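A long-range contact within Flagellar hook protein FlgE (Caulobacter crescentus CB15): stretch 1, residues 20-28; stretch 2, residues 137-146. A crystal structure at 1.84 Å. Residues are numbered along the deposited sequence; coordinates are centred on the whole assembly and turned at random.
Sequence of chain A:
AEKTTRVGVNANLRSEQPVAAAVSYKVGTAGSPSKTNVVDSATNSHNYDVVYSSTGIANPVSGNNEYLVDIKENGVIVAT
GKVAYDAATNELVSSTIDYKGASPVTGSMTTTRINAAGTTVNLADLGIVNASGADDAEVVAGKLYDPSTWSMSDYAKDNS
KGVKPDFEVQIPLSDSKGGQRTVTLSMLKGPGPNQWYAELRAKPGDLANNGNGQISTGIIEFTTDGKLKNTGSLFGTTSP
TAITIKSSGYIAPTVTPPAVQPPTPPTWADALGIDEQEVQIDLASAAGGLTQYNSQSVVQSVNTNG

Stretch 1 20-28: AAAVSYKVG
Stretch 2 (137-146) AEVVAGKLYD

How do the two backbones lie against each other? Stretch 1 begins as a turn, with Val23 N and Ser24 N both hydrogen-bonded to Ala20 O at 2.9 Å, and then extends through a strand that includes Ser24 to Lys26. Stretch 2 begins in a helix, passes through a type I turn from Val140 to Lys143, and leaves helical geometry at Lys143 (phi 45°, psi 62°) before extending. From Ala22 beside Leu144 (CA to CA 5.0 Å), through Tyr25 beside Gly142 (CA to CA 5.9 Å), to Val27 beside Glu138 (CA to CA 7.1 Å), the chains run in opposite directions, with an uneven step; beyond Leu144, Tyr145 lies beside Val23 (CA to CA 5.5 Å).

What bonds the backbones directly? A single hydrogen bond joins them, from Tyr145 N to Ala22 O at 2.8 Å with an N-H...O angle of 161°. The same carbonyl receives a CA-H...O contact from Leu144 CA at 3.4 Å, so two successive residues converge on one acceptor. Nearby, water 1 donates to Ala21 O and to Gly142 O, each 2.8 Å from the water oxygen, bridging carbonyls that cannot bond to each other.

Why does Tyr25 lie flat on Gly142? Its CA-to-CB bond points toward stretch 2, and chi1 of 168° (t) with chi2 of 70° lays one ring face over the glycine. Gly142 CA stands 3.5 Å from the centroid of the Tyr25 ring, 10° off the normal, a CH-pi contact. The fit depends on the missing side chain: an ideal CB on Gly142 would lie 2.5 Å from Tyr25 CD2, a clash. At the ring edge, Tyr25 CE2 is 3.6 Å from Glu138 O. Water 2 extends the link, donating to Glu138 O at 2.6 Å and lying 3.2 Å from Tyr25 OH in a hydrogen bond.

Which apolar groups meet around Leu144 and Val23? Leu144, with chi1 -69° (m) and chi2 178° (t), starts sideways, but its end comes nearer stretch 1, placing Leu144 CD2 3.6 Å from Tyr25 CB and 3.4 Å from Ala22 O. The CA-to-CB bond of Tyr145 points toward stretch 1, but the end of the side chain leads away, with chi1 172° (t); chi2 of -104° sets the tilt of the ring. Tyr145 CB remains 4.2 Å from Val23 CG2, an apolar contact. Val23 itself points away, with chi1 167° (t).

What closes the Val27 end? The CA-to-CB bond of Val27 points toward stretch 2, with chi1 180° (t), and Val27 CG1 lies 3.5 Å from Glu138 OE1, a van der Waals contact. Glu138 (chi1 -64°, m; chi2 -161°, t; chi3 -4°) starts sideways and its end comes nearer stretch 1, while its carboxylate oxygens are hydrogen-bonded elsewhere in the structure.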

# COMPACT_ATOMS: atom_id res chain seq x y z
N ALA A 20 5.99 -8.85 -2.59
CA ALA A 20 5.17 -10.01 -2.22
C ALA A 20 4.04 -10.23 -3.22
O ALA A 20 3.55 -9.29 -3.84
CB ALA A 20 4.60 -9.83 -0.82
N ALA A 21 3.64 -11.49 -3.37
CA ALA A 21 2.52 -11.86 -4.23
C ALA A 21 1.23 -11.15 -3.82
O ALA A 21 0.36 -10.92 -4.65
CB ALA A 21 2.32 -13.36 -4.22
N ALA A 22 1.12 -10.80 -2.54
CA ALA A 22 -0.05 -10.07 -2.06
C ALA A 22 -0.03 -8.59 -2.45
O ALA A 22 -1.02 -7.89 -2.31
CB ALA A 22 -0.17 -10.20 -0.54
N VAL A 23 1.11 -8.11 -2.95
CA VAL A 23 1.21 -6.74 -3.42
C VAL A 23 1.23 -6.69 -4.95
O VAL A 23 0.57 -5.84 -5.56
CB VAL A 23 2.45 -6.02 -2.84
CG1 VAL A 23 2.73 -4.72 -3.57
CG2 VAL A 23 2.26 -5.77 -1.35
N SER A 24 1.99 -7.59 -5.56
CA SER A 24 1.99 -7.74 -7.02
C SER A 24 1.68 -9.18 -7.39
O SER A 24 2.51 -10.07 -7.25
CB SER A 24 3.33 -7.32 -7.62
OG SER A 24 3.54 -5.93 -7.46
N TYR A 25 0.46 -9.39 -7.88
CA TYR A 25 -0.05 -10.73 -8.09
C TYR A 25 -0.04 -11.15 -9.55
O TYR A 25 -0.77 -10.59 -10.37
CB TYR A 25 -1.46 -10.83 -7.51
CG TYR A 25 -2.22 -12.08 -7.90
CD1 TYR A 25 -1.85 -13.32 -7.40
CD2 TYR A 25 -3.31 -12.01 -8.76
CE1 TYR A 25 -2.55 -14.46 -7.74
CE2 TYR A 25 -4.01 -13.15 -9.11
CZ TYR A 25 -3.63 -14.37 -8.60
OH TYR A 25 -4.32 -15.50 -8.95
N LYS A 26 0.79 -12.13 -9.88
CA LYS A 26 0.81 -12.67 -11.24
C LYS A 26 -0.28 -13.72 -11.40
O LYS A 26 -0.30 -14.71 -10.67
CB LYS A 26 2.17 -13.28 -11.58
CG LYS A 26 2.24 -13.80 -13.02
CD LYS A 26 3.16 -15.00 -13.13
CE LYS A 26 4.55 -14.67 -12.62
NZ LYS A 26 5.29 -15.89 -12.22
N VAL A 27 -1.17 -13.49 -12.36
CA VAL A 27 -2.28 -14.39 -12.64
C VAL A 27 -1.79 -15.75 -13.13
O VAL A 27 -0.88 -15.82 -13.96
CB VAL A 27 -3.23 -13.80 -13.71
CG1 VAL A 27 -4.38 -14.75 -14.00
CG2 VAL A 27 -3.75 -12.44 -13.26
N GLY A 28 -2.38 -16.81 -12.61
CA GLY A 28 -2.15 -18.14 -13.16
C GLY A 28 -1.26 -19.00 -12.30
O GLY A 28 -0.86 -18.60 -11.21
N ALA A 137 -12.92 -10.60 -11.48
CA ALA A 137 -12.76 -11.93 -10.89
C ALA A 137 -11.30 -12.32 -10.71
O ALA A 137 -10.92 -12.85 -9.67
CB ALA A 137 -13.48 -12.97 -11.73
N GLU A 138 -10.47 -12.07 -11.72
CA GLU A 138 -9.10 -12.56 -11.67
C GLU A 138 -8.23 -11.75 -10.71
O GLU A 138 -7.34 -12.31 -10.06
CB GLU A 138 -8.50 -12.59 -13.07
CG GLU A 138 -9.23 -13.57 -13.98
CD GLU A 138 -8.44 -13.99 -15.20
OE1 GLU A 138 -7.32 -13.47 -15.40
OE2 GLU A 138 -8.93 -14.85 -15.96
N VAL A 139 -8.49 -10.45 -10.60
CA VAL A 139 -7.75 -9.63 -9.65
C VAL A 139 -8.26 -9.88 -8.23
O VAL A 139 -7.48 -9.88 -7.28
CB VAL A 139 -7.82 -8.12 -10.00
CG1 VAL A 139 -9.26 -7.61 -10.01
CG2 VAL A 139 -6.97 -7.32 -9.02
N VAL A 140 -9.57 -10.10 -8.09
CA VAL A 140 -10.16 -10.39 -6.78
C VAL A 140 -9.59 -11.68 -6.22
O VAL A 140 -9.40 -11.82 -5.01
CB VAL A 140 -11.71 -10.47 -6.87
CG1 VAL A 140 -12.30 -11.25 -5.71
CG2 VAL A 140 -12.31 -9.06 -6.92
N ALA A 141 -9.26 -12.62 -7.11
CA ALA A 141 -8.68 -13.89 -6.69
C ALA A 141 -7.31 -13.71 -6.04
O ALA A 141 -6.88 -14.54 -5.25
CB ALA A 141 -8.58 -14.85 -7.88
N GLY A 142 -6.64 -12.62 -6.39
CA GLY A 142 -5.31 -12.34 -5.86
C GLY A 142 -5.29 -11.85 -4.42
O GLY A 142 -4.23 -11.84 -3.79
N LYS A 143 -6.46 -11.46 -3.91
CA LYS A 143 -6.60 -10.93 -2.55
C LYS A 143 -5.51 -9.90 -2.23
O LYS A 143 -4.70 -10.10 -1.32
CB LYS A 143 -6.58 -12.06 -1.53
CG LYS A 143 -7.69 -13.10 -1.74
CD LYS A 143 -7.69 -14.14 -0.63
CE LYS A 143 -8.53 -15.36 -1.01
NZ LYS A 143 -9.91 -14.99 -1.41
N LEU A 144 -5.48 -8.82 -2.99
CA LEU A 144 -4.40 -7.84 -2.89
C LEU A 144 -4.45 -6.98 -1.64
O LEU A 144 -5.51 -6.75 -1.05
CB LEU A 144 -4.40 -6.93 -4.12
CG LEU A 144 -4.00 -7.63 -5.42
CD1 LEU A 144 -4.07 -6.67 -6.58
CD2 LEU A 144 -2.60 -8.19 -5.27
N TYR A 145 -3.27 -6.50 -1.25
CA TYR A 145 -3.11 -5.56 -0.15
C TYR A 145 -4.00 -4.34 -0.29
O TYR A 145 -4.12 -3.76 -1.38
CB TYR A 145 -1.65 -5.11 -0.04
CG TYR A 145 -1.42 -4.00 0.96
CD1 TYR A 145 -1.20 -2.69 0.53
CD2 TYR A 145 -1.41 -4.25 2.32
CE1 TYR A 145 -0.98 -1.67 1.44
CE2 TYR A 145 -1.18 -3.24 3.24
CZ TYR A 145 -0.97 -1.96 2.80
OH TYR A 145 -0.76 -0.95 3.71
N ASP A 146 -4.61 -3.95 0.82
CA ASP A 146 -5.36 -2.70 0.90
C ASP A 146 -5.16 -2.10 2.28
O ASP A 146 -5.43 -2.75 3.28
CB ASP A 146 -6.85 -2.92 0.64
CG ASP A 146 -7.61 -1.62 0.54
OD1 ASP A 146 -7.84 -0.98 1.59
OD2 ASP A 146 -7.96 -1.24 -0.59
O HOH W 1 -1.65 -12.77 -4.19
O HOH W 2 -6.76 -14.73 -10.87